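Local coordinates for ABC transporter, substrate binding protein (Agrobacterium tumefaciens, PDB 3C9H) that probably serves as the periplasmic solute-binding component of an ABC importer, capturing a substrate for transport, and binds a magnesium ion, at residues A17-A22 and H64-L69; V37-L42 and K86-A91; G71-R76 and D97-L102. One frame throughout, in Å; residues are numbered along the deposited sequence.

Contact 1 (A17-A22 and H64-L69); sequences ALAQVA and HYEDML
Strand 20-22 runs antiparallel to strand 64-67, the segment axes at 161° and 4.7 Å apart at their closest, with Q20-D67 and A22-Y65 as hydrogen-bonded pairs either side of the non-hydrogen-bonded pair V21-E66. Each hydrogen-bonded pair closes a two-bond ring: Q20 N to D67 O is 2.9 Å, and the return bond from D67 N to Q20 O is nearly straight (173°), although D67 N sits above the carbonyl plane. A22 and Y65 exchange two bonds that lie in the carbonyl planes. Beyond Q20-D67, water 1 bridges the chains, donating to L18 O and accepting from L69 N.

V21 and E66 stand side by side on one face. CG1 of V21, anti to its backbone N, comes obliquely against the H64 ring, while CG2 lies along the glutamate, 3.8 Å from E66 CD. A19 CB approaches the same carboxylate, 3.6 Å from E66 OE1, so methyl groups line this side of it; its charge is met by R76 in a salt bridge. M68 CB lies 3.5 Å from L18 O, and the crowded first torsion (chi1 75°) sends the bent thioether in against Y39 and I73.

On the face of Q20, D67, A22 and Y65, the Y65 ring leaves the pair to pack on helix 44-57, its OH bonded to L42 O and S40 OG, and D67 OD2 accepts from E44 N near the magnesium site. Strand 20-24 is an antiparallel addition beside the parallel strands 62-67, 35-40 and 90-93 of this lobe, with helix 70-82 packed against M68.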
# COMPACT_ATOMS: atom_id res chain seq x y z
N ALA A 17 -5.38 -9.84 -16.94
CA ALA A 17 -5.43 -8.60 -16.13
C ALA A 17 -6.80 -8.51 -15.45
O ALA A 17 -7.81 -8.50 -16.14
CB ALA A 17 -5.20 -7.38 -17.00
N LEU A 18 -6.81 -8.42 -14.12
CA LEU A 18 -8.05 -8.43 -13.32
C LEU A 18 -8.39 -7.08 -12.68
O LEU A 18 -7.51 -6.26 -12.38
CB LEU A 18 -7.93 -9.44 -12.19
CG LEU A 18 -7.49 -10.84 -12.57
CD1 LEU A 18 -7.33 -11.65 -11.32
CD2 LEU A 18 -8.53 -11.49 -13.47
N ALA A 19 -9.69 -6.88 -12.45
CA ALA A 19 -10.18 -5.70 -11.78
C ALA A 19 -11.54 -6.02 -11.16
O ALA A 19 -12.36 -6.72 -11.78
CB ALA A 19 -10.26 -4.54 -12.74
N GLN A 20 -11.78 -5.56 -9.94
CA GLN A 20 -13.12 -5.57 -9.38
C GLN A 20 -13.65 -4.16 -9.62
O GLN A 20 -13.09 -3.16 -9.10
CB GLN A 20 -13.16 -5.91 -7.89
CG GLN A 20 -12.25 -7.05 -7.44
CD GLN A 20 -12.75 -8.46 -7.77
OE1 GLN A 20 -13.94 -8.69 -8.08
NE2 GLN A 20 -11.83 -9.44 -7.68
N VAL A 21 -14.69 -4.07 -10.42
CA VAL A 21 -15.28 -2.81 -10.79
C VAL A 21 -16.55 -2.57 -9.98
O VAL A 21 -17.42 -3.45 -9.88
CB VAL A 21 -15.61 -2.78 -12.29
CG1 VAL A 21 -16.24 -1.45 -12.66
CG2 VAL A 21 -14.35 -3.05 -13.12
N ALA A 22 -16.65 -1.36 -9.41
CA ALA A 22 -17.83 -0.90 -8.71
C ALA A 22 -18.25 0.45 -9.27
O ALA A 22 -17.45 1.40 -9.31
CB ALA A 22 -17.52 -0.78 -7.20
N HIS A 64 -16.74 5.48 -11.29
CA HIS A 64 -16.40 4.17 -11.80
C HIS A 64 -15.05 3.74 -11.18
O HIS A 64 -13.96 4.21 -11.59
CB HIS A 64 -16.33 4.27 -13.32
CG HIS A 64 -16.05 2.98 -14.01
ND1 HIS A 64 -14.90 2.24 -13.79
CD2 HIS A 64 -16.73 2.32 -14.97
CE1 HIS A 64 -14.92 1.17 -14.56
NE2 HIS A 64 -16.01 1.20 -15.30
N TYR A 65 -15.13 2.88 -10.17
CA TYR A 65 -14.00 2.54 -9.34
C TYR A 65 -13.50 1.16 -9.69
O TYR A 65 -14.21 0.19 -9.51
CB TYR A 65 -14.39 2.59 -7.84
CG TYR A 65 -13.23 2.44 -6.89
CD1 TYR A 65 -12.50 3.57 -6.46
CD2 TYR A 65 -12.84 1.18 -6.39
CE1 TYR A 65 -11.44 3.45 -5.54
CE2 TYR A 65 -11.77 1.06 -5.48
CZ TYR A 65 -11.07 2.21 -5.07
OH TYR A 65 -10.00 2.10 -4.17
N GLU A 66 -12.26 1.09 -10.17
CA GLU A 66 -11.60 -0.17 -10.48
C GLU A 66 -10.48 -0.48 -9.50
O GLU A 66 -9.45 0.20 -9.43
CB GLU A 66 -11.04 -0.17 -11.92
CG GLU A 66 -12.05 0.25 -12.96
CD GLU A 66 -11.87 -0.44 -14.32
OE1 GLU A 66 -11.14 -1.46 -14.42
OE2 GLU A 66 -12.49 0.05 -15.29
N ASP A 67 -10.71 -1.56 -8.75
CA ASP A 67 -9.82 -2.07 -7.72
C ASP A 67 -8.97 -3.14 -8.41
O ASP A 67 -9.47 -4.17 -8.86
CB ASP A 67 -10.69 -2.61 -6.56
CG ASP A 67 -9.93 -3.39 -5.51
OD1 ASP A 67 -8.70 -3.62 -5.61
OD2 ASP A 67 -10.60 -3.79 -4.53
N MET A 68 -7.68 -2.87 -8.47
CA MET A 68 -6.75 -3.71 -9.16
C MET A 68 -5.37 -3.71 -8.50
O MET A 68 -5.05 -2.83 -7.69
CB MET A 68 -6.67 -3.29 -10.65
CG MET A 68 -5.92 -2.02 -10.98
SD MET A 68 -6.06 -1.40 -12.71
CE MET A 68 -7.74 -0.85 -12.67
N LEU A 69 -4.57 -4.70 -8.85
CA LEU A 69 -3.18 -4.78 -8.34
C LEU A 69 -2.34 -3.61 -8.82
O LEU A 69 -2.56 -3.10 -9.93
CB LEU A 69 -2.53 -6.10 -8.74
CG LEU A 69 -3.06 -7.39 -8.11
CD1 LEU A 69 -2.44 -8.61 -8.83
CD2 LEU A 69 -2.76 -7.45 -6.60
O HOH W 1 -5.37 -6.82 -10.71

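Contact 2 (V37-L42 and K86-A91); sequences VVYSSL and KTADFA. With MG (magnesium ion), chain C.
The Y39 ring carries the A88 methyl squarely over one face: A88 CB stands 3.4 Å from the ring centroid and only 5° off the normal, a CH-pi contact. T87 OG1 comes obliquely to the same ring, 3.6 Å from Y39 CE2, and both this hydroxyl and Y39 OH bond to E80. The F90 ring is touched at its edge, V38 CG1 lying 4.2 Å from F90 CD2, and also meets the Y280 ring.

V38 pairs with F90 and Y39 with A91 in parallel. Y39 N donates to F90 O nearly along the C=O axis (3.0 Å). V37 is gripped at both polar atoms: V37 O accepts from D89 N and, weakly, from F90 N, while V37 N donates a nearly straight hydrogen bond to D89 OD2 (2.9 Å), from above the carboxylate plane. The backbone N of N273 donates to D89 OD1, so both carboxylate oxygens are held. A88 N is buried without a partner.

Past the strand, L42 N donates to S40 OG in an ST turn. S41 O binds magnesium at 2.3 Å, alongside water 2 and D43. Parallel strands with a binding site in their carboxyl-end loops characterise the alpha/beta lobes of periplasmic binding proteins.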
# COMPACT_ATOMS: atom_id res chain seq x y z
N VAL A 37 -13.43 8.00 -13.60
CA VAL A 37 -12.86 6.67 -13.66
C VAL A 37 -11.60 6.65 -12.79
O VAL A 37 -10.69 7.46 -12.98
CB VAL A 37 -12.54 6.24 -15.09
CG1 VAL A 37 -11.87 4.88 -15.08
CG2 VAL A 37 -13.85 6.19 -15.95
N VAL A 38 -11.55 5.70 -11.87
CA VAL A 38 -10.42 5.55 -10.92
C VAL A 38 -9.79 4.16 -11.08
O VAL A 38 -10.49 3.16 -11.04
CB VAL A 38 -10.92 5.74 -9.44
CG1 VAL A 38 -9.79 5.56 -8.43
CG2 VAL A 38 -11.66 7.09 -9.26
N TYR A 39 -8.47 4.09 -11.31
CA TYR A 39 -7.72 2.85 -11.08
C TYR A 39 -7.01 2.93 -9.74
O TYR A 39 -6.16 3.81 -9.54
CB TYR A 39 -6.68 2.56 -12.15
CG TYR A 39 -7.19 2.52 -13.58
CD1 TYR A 39 -8.55 2.45 -13.87
CD2 TYR A 39 -6.28 2.55 -14.65
CE1 TYR A 39 -8.98 2.42 -15.20
CE2 TYR A 39 -6.69 2.54 -15.93
CZ TYR A 39 -8.04 2.46 -16.22
OH TYR A 39 -8.43 2.45 -17.54
N SER A 40 -7.36 2.03 -8.83
CA SER A 40 -6.87 2.07 -7.44
C SER A 40 -6.58 0.71 -6.85
O SER A 40 -7.19 -0.30 -7.17
CB SER A 40 -7.87 2.82 -6.58
OG SER A 40 -7.55 2.77 -5.20
N SER A 41 -5.57 0.67 -5.99
CA SER A 41 -5.25 -0.56 -5.31
C SER A 41 -5.89 -0.62 -3.94
O SER A 41 -5.74 -1.62 -3.27
CB SER A 41 -3.74 -0.75 -5.20
OG SER A 41 -3.14 0.20 -4.32
N LEU A 42 -6.57 0.45 -3.52
CA LEU A 42 -7.22 0.50 -2.23
C LEU A 42 -8.44 -0.41 -2.29
O LEU A 42 -9.36 -0.19 -3.10
CB LEU A 42 -7.59 1.93 -1.82
CG LEU A 42 -8.30 2.11 -0.45
CD1 LEU A 42 -7.48 1.60 0.74
CD2 LEU A 42 -8.71 3.54 -0.19
N LYS A 86 -7.83 6.87 -24.24
CA LYS A 86 -7.95 7.48 -22.94
C LYS A 86 -7.73 6.43 -21.82
O LYS A 86 -7.76 5.21 -22.04
CB LYS A 86 -9.26 8.29 -22.82
CG LYS A 86 -9.26 9.56 -23.78
CD LYS A 86 -8.21 10.62 -23.37
CE LYS A 86 -7.75 11.57 -24.48
NZ LYS A 86 -6.34 12.06 -24.22
N THR A 87 -7.46 6.92 -20.63
CA THR A 87 -7.18 6.06 -19.49
C THR A 87 -7.91 6.63 -18.27
O THR A 87 -8.76 7.50 -18.41
CB THR A 87 -5.63 5.87 -19.31
OG1 THR A 87 -5.34 4.78 -18.43
CG2 THR A 87 -4.92 7.13 -18.76
N ALA A 88 -7.59 6.13 -17.09
CA ALA A 88 -8.23 6.59 -15.85
C ALA A 88 -8.03 8.10 -15.65
O ALA A 88 -7.07 8.70 -16.15
CB ALA A 88 -7.64 5.83 -14.65
N ASP A 89 -8.94 8.68 -14.87
CA ASP A 89 -8.85 10.08 -14.51
C ASP A 89 -7.99 10.29 -13.24
O ASP A 89 -7.51 11.40 -12.99
CB ASP A 89 -10.26 10.61 -14.29
CG ASP A 89 -11.15 10.42 -15.52
OD1 ASP A 89 -10.64 10.63 -16.63
OD2 ASP A 89 -12.33 10.03 -15.39
N PHE A 90 -7.87 9.22 -12.43
CA PHE A 90 -7.11 9.19 -11.18
C PHE A 90 -6.52 7.79 -10.97
O PHE A 90 -7.22 6.78 -11.12
CB PHE A 90 -8.01 9.57 -9.99
CG PHE A 90 -7.26 9.81 -8.70
CD1 PHE A 90 -6.31 10.81 -8.58
CD2 PHE A 90 -7.51 9.03 -7.60
CE1 PHE A 90 -5.62 10.99 -7.37
CE2 PHE A 90 -6.84 9.23 -6.39
CZ PHE A 90 -5.89 10.21 -6.30
N ALA A 91 -5.22 7.75 -10.67
CA ALA A 91 -4.51 6.54 -10.37
C ALA A 91 -4.05 6.64 -8.94
O ALA A 91 -3.39 7.62 -8.56
CB ALA A 91 -3.30 6.35 -11.31
MG MG C . -5.54 -3.83 -2.77
O HOH W 2 -6.82 -4.60 -4.50

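Contact 3 (G71-R76 and D97-L102); sequences GEIYDR and DLQVKL
Y74 has CG anti to its backbone N (chi1 177°), which swings the phenol out of helix 71-76 across the neighbouring helix 97-102. L98 and L102 both hold CG anti to the carbonyl carbon, bringing their methyls to the tyrosine, and K101 stays extended until a bend at chi4 (52°).

L98 CD2 lies loosely over one face of the Y74 ring, while L98 CB touches Y74 CD1 at 4.0 Å. L102 slides past the ring in the opposite direction, its CD2 meeting Y74 CD1 obliquely at 3.7 Å. Y74 CD1 also lies 3.6 Å from L98 O, a carbonyl already engaged by L102 N within its own helix. At the tip of the ring the lysine crosses obliquely, with K101 CE 3.4 Å from Y74 OH; the touch is made by the aliphatic chain, because NZ turns to a salt bridge with D105.

Where the helices start, G71 presents bare backbone to the leucine, with G71 CA 4.0 Å from L98 CD1. On the side facing the strands, I73 CG2 lies loosely near Q99 OE1, whereas Q99 NE2 bonds to I264 O; both side chains also pack on strand 90-93.

The axes run almost parallel, 14° apart in direction and 9.9 Å at closest approach. Neighbouring helices running the same way and laid on one side of the strands are characteristic of an alpha/beta lobe of the periplasmic binding protein fold.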
# COMPACT_ATOMS: atom_id res chain seq x y z
N GLY A 71 0.68 -3.36 -9.94
CA GLY A 71 1.39 -3.63 -11.21
C GLY A 71 0.49 -3.51 -12.42
O GLY A 71 0.95 -3.16 -13.51
N GLU A 72 -0.79 -3.78 -12.23
CA GLU A 72 -1.79 -3.65 -13.27
C GLU A 72 -2.19 -2.20 -13.51
O GLU A 72 -2.46 -1.81 -14.67
CB GLU A 72 -3.01 -4.50 -12.92
CG GLU A 72 -4.13 -4.46 -13.95
CD GLU A 72 -3.71 -4.79 -15.39
OE1 GLU A 72 -2.67 -5.46 -15.61
OE2 GLU A 72 -4.46 -4.40 -16.30
N ILE A 73 -2.24 -1.40 -12.45
CA ILE A 73 -2.47 0.04 -12.60
C ILE A 73 -1.40 0.58 -13.53
O ILE A 73 -1.73 1.24 -14.50
CB ILE A 73 -2.43 0.80 -11.27
CG1 ILE A 73 -3.60 0.36 -10.36
CG2 ILE A 73 -2.49 2.31 -11.51
CD1 ILE A 73 -3.51 0.85 -8.88
N TYR A 74 -0.15 0.30 -13.22
CA TYR A 74 0.99 0.73 -14.04
C TYR A 74 0.87 0.23 -15.49
O TYR A 74 0.90 1.00 -16.45
CB TYR A 74 2.31 0.25 -13.40
CG TYR A 74 3.53 0.61 -14.24
CD1 TYR A 74 4.14 1.85 -14.12
CD2 TYR A 74 4.06 -0.31 -15.14
CE1 TYR A 74 5.25 2.18 -14.93
CE2 TYR A 74 5.17 0.01 -15.91
CZ TYR A 74 5.75 1.25 -15.81
OH TYR A 74 6.84 1.55 -16.61
N ASP A 75 0.79 -1.09 -15.65
CA ASP A 75 0.73 -1.69 -16.99
C ASP A 75 -0.41 -1.15 -17.83
O ASP A 75 -0.25 -0.89 -19.04
CB ASP A 75 0.59 -3.21 -16.89
CG ASP A 75 1.84 -3.88 -16.45
OD1 ASP A 75 2.92 -3.24 -16.48
OD2 ASP A 75 1.76 -5.07 -16.09
N ARG A 76 -1.57 -1.00 -17.23
CA ARG A 76 -2.74 -0.56 -17.95
C ARG A 76 -2.67 0.90 -18.40
O ARG A 76 -3.02 1.24 -19.53
CB ARG A 76 -3.96 -0.76 -17.10
CG ARG A 76 -5.25 -0.43 -17.79
CD ARG A 76 -6.39 -1.23 -17.20
NE ARG A 76 -7.65 -0.59 -17.56
CZ ARG A 76 -8.81 -0.82 -17.00
NH1 ARG A 76 -8.90 -1.66 -15.98
NH2 ARG A 76 -9.88 -0.12 -17.40
N ASP A 97 7.04 3.47 -6.21
CA ASP A 97 8.01 3.46 -7.28
C ASP A 97 7.39 3.46 -8.69
O ASP A 97 7.83 4.22 -9.56
CB ASP A 97 9.02 2.33 -7.07
CG ASP A 97 8.39 0.93 -7.04
OD1 ASP A 97 7.22 0.77 -6.61
OD2 ASP A 97 9.12 -0.02 -7.38
N LEU A 98 6.34 2.68 -8.88
CA LEU A 98 5.68 2.61 -10.18
C LEU A 98 4.94 3.90 -10.48
O LEU A 98 4.84 4.30 -11.63
CB LEU A 98 4.69 1.42 -10.23
CG LEU A 98 5.35 0.04 -10.09
CD1 LEU A 98 4.36 -1.09 -10.20
CD2 LEU A 98 6.54 -0.13 -11.09
N GLN A 99 4.42 4.55 -9.43
CA GLN A 99 3.73 5.82 -9.60
C GLN A 99 4.70 6.94 -9.96
O GLN A 99 4.42 7.76 -10.81
CB GLN A 99 2.92 6.17 -8.36
CG GLN A 99 1.70 5.26 -8.18
CD GLN A 99 0.56 5.62 -9.13
OE1 GLN A 99 0.55 5.21 -10.29
NE2 GLN A 99 -0.43 6.38 -8.62
N VAL A 100 5.84 6.97 -9.30
CA VAL A 100 6.88 7.96 -9.62
C VAL A 100 7.44 7.68 -11.02
O VAL A 100 7.64 8.61 -11.79
CB VAL A 100 7.97 8.00 -8.53
CG1 VAL A 100 9.21 8.89 -9.00
CG2 VAL A 100 7.38 8.56 -7.24
N LYS A 101 7.66 6.41 -11.37
CA LYS A 101 8.01 6.09 -12.77
C LYS A 101 7.01 6.60 -13.82
O LYS A 101 7.43 7.19 -14.81
CB LYS A 101 8.28 4.60 -12.96
CG LYS A 101 8.74 4.24 -14.37
CD LYS A 101 9.32 2.87 -14.41
CE LYS A 101 9.95 2.52 -15.79
NZ LYS A 101 10.95 3.56 -16.32
N LEU A 102 5.71 6.35 -13.66
CA LEU A 102 4.73 6.93 -14.58
C LEU A 102 4.93 8.43 -14.70
O LEU A 102 4.95 8.97 -15.80
CB LEU A 102 3.28 6.70 -14.15
CG LEU A 102 2.65 5.31 -14.21
CD1 LEU A 102 1.28 5.36 -13.51
CD2 LEU A 102 2.51 4.81 -15.63

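All three contacts belong to the lobe built around strands 20-24, 62-67, 35-40 and 90-93, neighbours in that order. Contacts 1 and 2 have centres about 9 Å apart and meet where 62-67 and 35-40 lie side by side; their segments alternate along the chain. Contact 3 lies on the helices beside these strands, its centre about 11 Å from that of contact 2 and 15 Å from that of contact 1. It opens after contact 1 closes but alternates with contact 2. Helix 70-82 packs I73 CD1 on the backbone of S40 and S41. S41 and D43, in the turn between strand 35-40 and helix 44-57, bind the magnesium, with D67 at the end of strand 62-67 nearby.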